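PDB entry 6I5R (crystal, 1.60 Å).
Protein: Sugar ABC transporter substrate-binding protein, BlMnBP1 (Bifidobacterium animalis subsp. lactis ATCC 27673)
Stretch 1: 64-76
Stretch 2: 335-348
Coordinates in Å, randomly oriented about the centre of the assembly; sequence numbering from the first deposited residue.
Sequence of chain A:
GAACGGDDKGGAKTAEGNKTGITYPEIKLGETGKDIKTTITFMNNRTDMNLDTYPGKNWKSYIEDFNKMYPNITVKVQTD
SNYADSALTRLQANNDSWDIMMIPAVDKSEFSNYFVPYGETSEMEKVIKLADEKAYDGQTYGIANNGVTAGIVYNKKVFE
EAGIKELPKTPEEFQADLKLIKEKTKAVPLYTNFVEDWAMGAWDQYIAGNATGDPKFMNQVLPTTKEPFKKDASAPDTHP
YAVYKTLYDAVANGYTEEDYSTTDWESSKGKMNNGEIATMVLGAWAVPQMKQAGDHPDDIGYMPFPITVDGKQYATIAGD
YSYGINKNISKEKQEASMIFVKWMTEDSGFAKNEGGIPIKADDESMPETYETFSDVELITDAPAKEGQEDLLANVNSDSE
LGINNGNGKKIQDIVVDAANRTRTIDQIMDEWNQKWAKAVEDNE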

ATOM      1  N   GLU A  64      19.811 -15.321  -5.628  1.00 23.84           N
ATOM      2  CA  GLU A  64      20.907 -15.772  -6.478  1.00 16.49           C
ATOM      3  C   GLU A  64      21.677 -14.589  -7.064  1.00 24.24           C
ATOM      4  O   GLU A  64      22.917 -14.571  -7.054  1.00 23.41           O
ATOM      5  CB  GLU A  64      20.333 -16.659  -7.578  1.00 23.17           C
ATOM      6  CG  GLU A  64      21.303 -17.016  -8.629  1.00 26.60           C
ATOM      7  CD  GLU A  64      20.668 -17.875  -9.684  1.00 24.36           C
ATOM      8  OE1 GLU A  64      20.443 -19.062  -9.386  1.00 30.96           O
ATOM      9  OE2 GLU A  64      20.372 -17.376 -10.804  1.00 29.65           O
ATOM     10  N   ASP A  65      20.962 -13.609  -7.619  1.00 18.30           N
ATOM     11  CA  ASP A  65      21.629 -12.435  -8.169  1.00 21.79           C
ATOM     12  C   ASP A  65      22.420 -11.706  -7.094  1.00 21.43           C
ATOM     13  O   ASP A  65      23.563 -11.304  -7.318  1.00 19.70           O
ATOM     14  CB  ASP A  65      20.624 -11.484  -8.808  1.00 23.79           C
ATOM     15  CG  ASP A  65      20.031 -12.043 -10.061  1.00 22.57           C
ATOM     16  OD1 ASP A  65      20.665 -12.920 -10.688  1.00 33.05           O
ATOM     17  OD2 ASP A  65      18.935 -11.623 -10.446  1.00 32.73           O
ATOM     18  N   PHE A  66      21.811 -11.508  -5.919  1.00 21.02           N
ATOM     19  CA  PHE A  66      22.523 -10.888  -4.817  1.00 21.65           C
ATOM     20  C   PHE A  66      23.770 -11.686  -4.456  1.00 21.03           C
ATOM     21  O   PHE A  66      24.816 -11.112  -4.124  1.00 19.29           O
ATOM     22  CB  PHE A  66      21.578 -10.779  -3.626  1.00 23.09           C
ATOM     23  CG  PHE A  66      22.250 -10.381  -2.335  1.00 18.68           C
ATOM     24  CD1 PHE A  66      22.622  -9.067  -2.113  1.00 22.09           C
ATOM     25  CD2 PHE A  66      22.443 -11.299  -1.333  1.00 16.39           C
ATOM     26  CE1 PHE A  66      23.188  -8.688  -0.928  1.00 20.60           C
ATOM     27  CE2 PHE A  66      23.031 -10.923  -0.137  1.00 20.94           C
ATOM     28  CZ  PHE A  66      23.406  -9.614   0.051  1.00 18.71           C
ATOM     29  N   ASN A  67      23.672 -13.017  -4.485  1.00 20.06           N
ATOM     30  CA  ASN A  67      24.785 -13.829  -3.993  1.00 22.33           C
ATOM     31  C   ASN A  67      25.956 -13.823  -4.967  1.00 17.66           C
ATOM     32  O   ASN A  67      27.064 -14.208  -4.591  1.00 26.61           O
ATOM     33  CB  ASN A  67      24.352 -15.270  -3.709  1.00 20.95           C
ATOM     34  CG  ASN A  67      23.648 -15.414  -2.382  1.00 20.09           C
ATOM     35  OD1 ASN A  67      22.736 -16.205  -2.243  1.00 24.10           O
ATOM     36  ND2 ASN A  67      24.092 -14.668  -1.390  1.00 21.58           N
ATOM     37  N   LYS A  68      25.747 -13.381  -6.199  1.00 25.58           N
ATOM     38  CA  LYS A  68      26.892 -13.178  -7.082  1.00 20.93           C
ATOM     39  C   LYS A  68      27.778 -12.060  -6.563  1.00 20.03           C
ATOM     40  O   LYS A  68      29.004 -12.074  -6.767  1.00 25.78           O
ATOM     41  CB  LYS A  68      26.422 -12.876  -8.501  1.00 22.10           C
ATOM     42  CG  LYS A  68      25.495 -13.968  -9.107  1.00 23.11           C
ATOM     43  CD  LYS A  68      25.229 -13.701 -10.559  1.00 27.59           C
ATOM     44  CE  LYS A  68      23.901 -14.269 -11.025  1.00 26.29           C
ATOM     45  NZ  LYS A  68      23.886 -15.737 -11.035  1.00 33.54           N
ATOM     46  N   MET A  69      27.179 -11.090  -5.864  1.00 26.80           N
ATOM     47  CA  MET A  69      27.919  -9.962  -5.326  1.00 23.47           C
ATOM     48  C   MET A  69      28.374 -10.200  -3.891  1.00 26.73           C
ATOM     49  O   MET A  69      29.485  -9.777  -3.529  1.00 21.67           O
ATOM     50  CB  MET A  69      27.065  -8.693  -5.429  1.00 24.42           C
ATOM     51  CG  MET A  69      27.792  -7.437  -4.963  1.00 22.87           C
ATOM     52  SD  MET A  69      26.740  -5.973  -4.955  1.00 33.47           S
ATOM     53  CE  MET A  69      26.305  -5.805  -6.692  1.00 27.29           C
ATOM     54  N   TYR A  70      27.569 -10.902  -3.083  1.00 18.42           N
ATOM     55  CA  TYR A  70      27.893 -11.207  -1.690  1.00 19.35           C
ATOM     56  C   TYR A  70      27.606 -12.679  -1.460  1.00 22.48           C
ATOM     57  O   TYR A  70      26.539 -13.044  -0.948  1.00 22.03           O
ATOM     58  CB  TYR A  70      27.090 -10.364  -0.698  1.00 21.35           C
ATOM     59  CG  TYR A  70      27.508  -8.918  -0.621  1.00 19.90           C
ATOM     60  CD1 TYR A  70      28.531  -8.509   0.227  1.00 21.98           C
ATOM     61  CD2 TYR A  70      26.881  -7.956  -1.402  1.00 23.29           C
ATOM     62  CE1 TYR A  70      28.930  -7.177   0.298  1.00 19.19           C
ATOM     63  CE2 TYR A  70      27.255  -6.631  -1.329  1.00 20.66           C
ATOM     64  CZ  TYR A  70      28.278  -6.247  -0.475  1.00 23.97           C
ATOM     65  OH  TYR A  70      28.653  -4.927  -0.409  1.00 22.24           O
ATOM     66  N   PRO A  71      28.543 -13.559  -1.823  1.00 23.31           N
ATOM     67  CA  PRO A  71      28.254 -15.004  -1.736  1.00 20.67           C
ATOM     68  C   PRO A  71      28.167 -15.516  -0.316  1.00 22.36           C
ATOM     69  O   PRO A  71      27.546 -16.557  -0.079  1.00 25.73           O
ATOM     70  CB  PRO A  71      29.421 -15.644  -2.508  1.00 19.34           C
ATOM     71  CG  PRO A  71      30.504 -14.576  -2.528  1.00 23.17           C
ATOM     72  CD  PRO A  71      29.749 -13.280  -2.628  1.00 23.48           C
ATOM     73  N   ASN A  72      28.742 -14.816   0.653  1.00 23.88           N
ATOM     74  CA  ASN A  72      28.747 -15.307   2.023  1.00 22.20           C
ATOM     75  C   ASN A  72      27.686 -14.660   2.899  1.00 20.43           C
ATOM     76  O   ASN A  72      27.678 -14.903   4.105  1.00 22.79           O
ATOM     77  CB  ASN A  72      30.146 -15.151   2.609  1.00 20.99           C
ATOM     78  CG  ASN A  72      31.213 -15.765   1.689  1.00 25.06           C
ATOM     79  OD1 ASN A  72      32.175 -15.098   1.260  1.00 27.59           O
ATOM     80  ND2 ASN A  72      31.022 -17.018   1.352  1.00 24.75           N
ATOM     81  N   ILE A  73      26.770 -13.892   2.321  1.00 18.59           N
ATOM     82  CA  ILE A  73      25.580 -13.447   3.024  1.00 26.14           C
ATOM     83  C   ILE A  73      24.437 -14.318   2.520  1.00 20.79           C
ATOM     84  O   ILE A  73      23.879 -14.078   1.440  1.00 24.59           O
ATOM     85  CB  ILE A  73      25.297 -11.962   2.809  1.00 17.45           C
ATOM     86  CG1 ILE A  73      26.381 -11.103   3.438  1.00 20.26           C
ATOM     87  CG2 ILE A  73      23.906 -11.595   3.405  1.00 20.71           C
ATOM     88  CD1 ILE A  73      26.178  -9.623   3.230  1.00 16.39           C
ATOM     89  N   THR A  74      24.080 -15.318   3.312  1.00 19.77           N
ATOM     90  CA  THR A  74      22.972 -16.201   2.989  1.00 19.75           C
ATOM     91  C   THR A  74      21.671 -15.565   3.454  1.00 21.32           C
ATOM     92  O   THR A  74      21.535 -15.172   4.619  1.00 16.39           O
ATOM     93  CB  THR A  74      23.164 -17.574   3.643  1.00 22.95           C
ATOM     94  OG1 THR A  74      24.276 -18.257   3.043  1.00 23.21           O
ATOM     95  CG2 THR A  74      21.881 -18.400   3.516  1.00 21.09           C
ATOM     96  N   VAL A  75      20.717 -15.486   2.542  1.00 23.22           N
ATOM     97  CA  VAL A  75      19.428 -14.865   2.795  1.00 20.02           C
ATOM     98  C   VAL A  75      18.362 -15.950   2.841  1.00 21.28           C
ATOM     99  O   VAL A  75      18.124 -16.632   1.838  1.00 17.34           O
ATOM    100  CB  VAL A  75      19.088 -13.828   1.719  1.00 21.69           C
ATOM    101  CG1 VAL A  75      17.776 -13.134   2.063  1.00 18.00           C
ATOM    102  CG2 VAL A  75      20.215 -12.823   1.559  1.00 21.36           C
ATOM    103  N   LYS A  76      17.700 -16.081   3.988  1.00 17.75           N
ATOM    104  CA  LYS A  76      16.607 -17.039   4.154  1.00 21.85           C
ATOM    105  C   LYS A  76      15.294 -16.280   4.146  1.00 23.31           C
ATOM    106  O   LYS A  76      15.106 -15.384   4.970  1.00 16.39           O
ATOM    107  CB  LYS A  76      16.745 -17.798   5.464  1.00 18.14           C
ATOM    108  CG  LYS A  76      17.948 -18.726   5.499  1.00 20.58           C
ATOM    109  CD  LYS A  76      18.152 -19.192   6.904  1.00 21.09           C
ATOM    110  CE  LYS A  76      16.926 -19.957   7.394  1.00 27.29           C
ATOM    111  NZ  LYS A  76      17.343 -20.564   8.696  1.00 31.86           N
ATOM    112  N   GLU A 335      24.591  -5.130   9.551  1.00 17.42           N
ATOM    113  CA  GLU A 335      25.260  -4.636   8.357  1.00 21.58           C
ATOM    114  C   GLU A 335      24.936  -5.507   7.152  1.00 20.83           C
ATOM    115  O   GLU A 335      24.635  -4.992   6.063  1.00 16.39           O
ATOM    116  CB  GLU A 335      26.773  -4.578   8.597  1.00 20.62           C
ATOM    117  CG  GLU A 335      27.508  -3.838   7.500  1.00 20.15           C
ATOM    118  CD  GLU A 335      29.013  -3.906   7.645  1.00 23.06           C
ATOM    119  OE1 GLU A 335      29.498  -4.125   8.789  1.00 21.58           O
ATOM    120  OE2 GLU A 335      29.694  -3.708   6.613  1.00 22.49           O
ATOM    121  N   ALA A 336      24.931  -6.828   7.333  1.00 16.39           N
ATOM    122  CA  ALA A 336      24.531  -7.708   6.245  1.00 20.32           C
ATOM    123  C   ALA A 336      23.131  -7.355   5.760  1.00 16.43           C
ATOM    124  O   ALA A 336      22.872  -7.313   4.558  1.00 16.39           O
ATOM    125  CB  ALA A 336      24.578  -9.164   6.686  1.00 19.49           C
ATOM    126  N   SER A 337      22.230  -7.066   6.696  1.00 16.39           N
ATOM    127  CA  SER A 337      20.846  -6.773   6.329  1.00 18.49           C
ATOM    128  C   SER A 337      20.749  -5.450   5.585  1.00 20.36           C
ATOM    129  O   SER A 337      19.949  -5.313   4.656  1.00 16.39           O
ATOM    130  CB  SER A 337      19.973  -6.743   7.584  1.00 20.11           C
ATOM    131  OG  SER A 337      19.864  -8.019   8.195  1.00 16.39           O
ATOM    132  N   MET A 338      21.549  -4.456   5.998  1.00 16.39           N
ATOM    133  CA  MET A 338      21.486  -3.142   5.359  1.00 20.03           C
ATOM    134  C   MET A 338      22.093  -3.191   3.964  1.00 18.40           C
ATOM    135  O   MET A 338      21.619  -2.498   3.045  1.00 18.10           O
ATOM    136  CB  MET A 338      22.186  -2.089   6.230  1.00 18.18           C
ATOM    137  CG  MET A 338      21.952  -0.674   5.753  1.00 21.55           C
ATOM    138  SD  MET A 338      22.592   0.624   6.862  1.00 16.80           S
ATOM    139  CE  MET A 338      21.901   0.213   8.464  1.00 21.78           C
ATOM    140  N   ILE A 339      23.119  -4.027   3.786  1.00 16.39           N
ATOM    141  CA  ILE A 339      23.639  -4.302   2.450  1.00 16.96           C
ATOM    142  C   ILE A 339      22.560  -4.917   1.564  1.00 16.39           C
ATOM    143  O   ILE A 339      22.349  -4.480   0.433  1.00 16.39           O
ATOM    144  CB  ILE A 339      24.877  -5.209   2.544  1.00 18.25           C
ATOM    145  CG1 ILE A 339      25.977  -4.460   3.297  1.00 19.21           C
ATOM    146  CG2 ILE A 339      25.325  -5.652   1.167  1.00 17.25           C
ATOM    147  CD1 ILE A 339      27.233  -5.281   3.588  1.00 20.29           C
ATOM    148  N   PHE A 340      21.846  -5.938   2.062  1.00 16.39           N
ATOM    149  CA  PHE A 340      20.804  -6.554   1.247  1.00 16.39           C
ATOM    150  C   PHE A 340      19.685  -5.562   0.917  1.00 18.52           C
ATOM    151  O   PHE A 340      19.173  -5.547  -0.204  1.00 16.39           O
ATOM    152  CB  PHE A 340      20.239  -7.794   1.956  1.00 16.96           C
ATOM    153  CG  PHE A 340      19.152  -8.472   1.172  1.00 18.10           C
ATOM    154  CD1 PHE A 340      19.459  -9.160   0.011  1.00 16.39           C
ATOM    155  CD2 PHE A 340      17.837  -8.393   1.576  1.00 17.55           C
ATOM    156  CE1 PHE A 340      18.474  -9.742  -0.747  1.00 20.36           C
ATOM    157  CE2 PHE A 340      16.832  -8.991   0.816  1.00 18.89           C
ATOM    158  CZ  PHE A 340      17.160  -9.671  -0.337  1.00 21.77           C
ATOM    159  N   VAL A 341      19.272  -4.738   1.881  1.00 16.39           N
ATOM    160  CA  VAL A 341      18.246  -3.740   1.578  1.00 18.47           C
ATOM    161  C   VAL A 341      18.746  -2.776   0.509  1.00 16.39           C
ATOM    162  O   VAL A 341      18.028  -2.428  -0.435  1.00 16.39           O
ATOM    163  CB  VAL A 341      17.827  -2.991   2.856  1.00 16.39           C
ATOM    164  CG1 VAL A 341      16.988  -1.771   2.509  1.00 16.39           C
ATOM    165  CG2 VAL A 341      17.062  -3.903   3.781  1.00 17.13           C
ATOM    166  N   LYS A 342      19.976  -2.304   0.642  1.00 17.64           N
ATOM    167  CA  LYS A 342      20.463  -1.373  -0.360  1.00 16.39           C
ATOM    168  C   LYS A 342      20.575  -2.052  -1.717  1.00 16.39           C
ATOM    169  O   LYS A 342      20.293  -1.435  -2.753  1.00 16.39           O
ATOM    170  CB  LYS A 342      21.812  -0.788   0.053  1.00 16.72           C
ATOM    171  CG  LYS A 342      22.297   0.338  -0.865  1.00 17.79           C
ATOM    172  CD  LYS A 342      23.356   1.219  -0.179  1.00 19.60           C
ATOM    173  CE  LYS A 342      23.664   2.476  -0.970  1.00 20.47           C
ATOM    174  NZ  LYS A 342      24.644   3.348  -0.251  1.00 17.34           N
ATOM    175  N   TRP A 343      20.984  -3.323  -1.729  1.00 18.82           N
ATOM    176  CA  TRP A 343      21.026  -4.076  -2.979  1.00 18.91           C
ATOM    177  C   TRP A 343      19.623  -4.193  -3.563  1.00 16.85           C
ATOM    178  O   TRP A 343      19.415  -3.995  -4.768  1.00 19.70           O
ATOM    179  CB  TRP A 343      21.657  -5.476  -2.773  1.00 16.39           C
ATOM    180  CG  TRP A 343      21.781  -6.202  -4.097  1.00 18.49           C
ATOM    181  CD1 TRP A 343      22.775  -6.054  -5.022  1.00 23.54           C
ATOM    182  CD2 TRP A 343      20.832  -7.098  -4.677  1.00 19.54           C
ATOM    183  NE1 TRP A 343      22.518  -6.830  -6.121  1.00 22.15           N
ATOM    184  CE2 TRP A 343      21.332  -7.486  -5.933  1.00 21.24           C
ATOM    185  CE3 TRP A 343      19.619  -7.640  -4.241  1.00 20.01           C
ATOM    186  CZ2 TRP A 343      20.639  -8.354  -6.783  1.00 20.88           C
ATOM    187  CZ3 TRP A 343      18.944  -8.533  -5.076  1.00 17.29           C
ATOM    188  CH2 TRP A 343      19.454  -8.871  -6.332  1.00 22.75           C
ATOM    189  N   MET A 344      18.649  -4.552  -2.723  1.00 16.39           N
ATOM    190  CA  MET A 344      17.269  -4.592  -3.186  1.00 21.53           C
ATOM    191  C   MET A 344      16.863  -3.254  -3.791  1.00 19.00           C
ATOM    192  O   MET A 344      16.244  -3.203  -4.860  1.00 16.39           O
ATOM    193  CB  MET A 344      16.339  -4.957  -2.032  1.00 18.50           C
ATOM    194  CG  MET A 344      16.309  -6.437  -1.676  1.00 20.96           C
ATOM    195  SD  MET A 344      15.897  -7.541  -3.048  1.00 18.62           S
ATOM    196  CE  MET A 344      14.267  -6.944  -3.591  1.00 19.40           C
ATOM    197  N   THR A 345      17.221  -2.155  -3.126  1.00 18.35           N
ATOM    198  CA  THR A 345      16.784  -0.836  -3.566  1.00 19.20           C
ATOM    199  C   THR A 345      17.477  -0.409  -4.850  1.00 22.06           C
ATOM    200  O   THR A 345      16.824   0.048  -5.787  1.00 21.75           O
ATOM    201  CB  THR A 345      17.034   0.201  -2.466  1.00 20.34           C
ATOM    202  OG1 THR A 345      16.339  -0.197  -1.284  1.00 19.33           O
ATOM    203  CG2 THR A 345      16.536   1.566  -2.901  1.00 21.21           C
ATOM    204  N   GLU A 346      18.802  -0.557  -4.920  1.00 16.39           N
ATOM    205  CA  GLU A 346      19.559   0.050  -6.006  1.00 20.08           C
ATOM    206  C   GLU A 346      19.822  -0.896  -7.159  1.00 25.67           C
ATOM    207  O   GLU A 346      19.911  -0.430  -8.303  1.00 25.90           O
ATOM    208  CB  GLU A 346      20.903   0.572  -5.505  1.00 27.79           C
ATOM    209  CG  GLU A 346      20.776   1.562  -4.388  1.00 25.22           C
ATOM    210  CD  GLU A 346      21.930   2.524  -4.344  1.00 27.11           C
ATOM    211  OE1 GLU A 346      22.975   2.281  -5.027  1.00 32.22           O
ATOM    212  OE2 GLU A 346      21.781   3.556  -3.642  1.00 24.01           O
ATOM    213  N   ASP A 347      19.888  -2.210  -6.902  1.00 24.31           N
ATOM    214  CA  ASP A 347      20.392  -3.155  -7.904  1.00 19.91           C
ATOM    215  C   ASP A 347      19.408  -4.245  -8.323  1.00 25.14           C
ATOM    216  O   ASP A 347      19.482  -4.707  -9.471  1.00 28.41           O
ATOM    217  CB  ASP A 347      21.674  -3.856  -7.396  1.00 23.63           C
ATOM    218  CG  ASP A 347      22.917  -2.953  -7.413  1.00 22.80           C
ATOM    219  OD1 ASP A 347      22.822  -1.740  -7.651  1.00 30.81           O
ATOM    220  OD2 ASP A 347      24.031  -3.457  -7.165  1.00 31.43           O
ATOM    221  N   SER A 348      18.506  -4.677  -7.441  1.00 16.39           N
ATOM    222  CA  SER A 348      17.754  -5.905  -7.676  1.00 23.08           C
ATOM    223  C   SER A 348      16.886  -5.841  -8.921  1.00 22.11           C
ATOM    224  O   SER A 348      16.675  -6.868  -9.582  1.00 22.66           O
ATOM    225  CB  SER A 348      16.853  -6.222  -6.485  1.00 23.90           C
ATOM    226  OG  SER A 348      15.884  -5.228  -6.317  1.00 18.01           O
TER
HETATM  227  O   HOH W   1      18.665  -8.949  -9.380  1.00 29.58           O

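The two stretches lie far apart in sequence but pack side by side in the fold. Stretch 1 ends one helix, turns at Tyr70 to Ile73 in a type I beta turn, and leaves as a strand. The long helix of stretch 2 packs against both parts. Its axis runs at 118° to the first helix, 11.1 Å away at closest approach, and at 74° to the strand, 9.8 Å away. No direct hydrogen bond joins the stretches. The contact is mainly apolar and aromatic, and buries 537 Å² in total.

Phe66 and Trp343 form its centre. Both have chi1 in the t well, with chi2 at 77° and 82°. Phe66 CB sits over the six-membered ring of Trp343, 3.6 Å from its centroid and nearly on the ring normal, in a CH-pi contact. The Phe66 ring then turns its edge toward the indole face, with Phe66 CD1 3.6 Å from Trp343 CG. Phe340, also t, points its own edge at a face of Phe66. Their planes stand at 86°, and Phe66 CD1 lies 3.8 Å from Phe340 CD1. In such edge-to-face pairs, the slightly positive ring hydrogens meet the electron-rich ring face. Val75 CG2 covers one face of Phe340, 4.0 Å from Phe340 CD1.

Met69 is extended, with chi1 and chi2 both t, and chi3 turns to m. This carries its methyl to the indole edge, with Met69 CE 3.9 Å from Trp343 CD1. The same methyl comes close to Asp347, with Met69 CE 3.3 Å from Asp347 OD2. The Asp65 CA-to-CB bond points toward stretch 2, and Asp65 CB lies 3.7 Å from Trp343 CZ2. Chi1 is m, which sets where the carboxylate goes. Water 1 donates to Asp65 OD2 and to Ser348 O, each at 2.9 Å, and so bridges the stretches. Asp65 OD2 is also hydrogen-bonded elsewhere in the structure.

Ile339 uses chi1 m and chi2 t. Ile339 CG2 rests over one face of Tyr70, 3.3 Å from Tyr70 CE2, and also reaches the edge of Phe66, 4.3 Å from Phe66 CE1. Ile73 has the same m, t rotamer. Its CA-to-CB bond points toward stretch 2, and chi2 t keeps the chain extended, so that CD1 reaches Ala336. Ile73 CD1 lies 3.8 Å from Ala336 CB. Here the backbones are near, with Ile73 CA and Ala336 CA 6.7 Å apart.

Asn67 points away from stretch 2 and braces the turn instead. Its chi1 is m, and Asn67 ND2 donates to Tyr70 O at 3.0 Å and to Ile73 O at 2.9 Å.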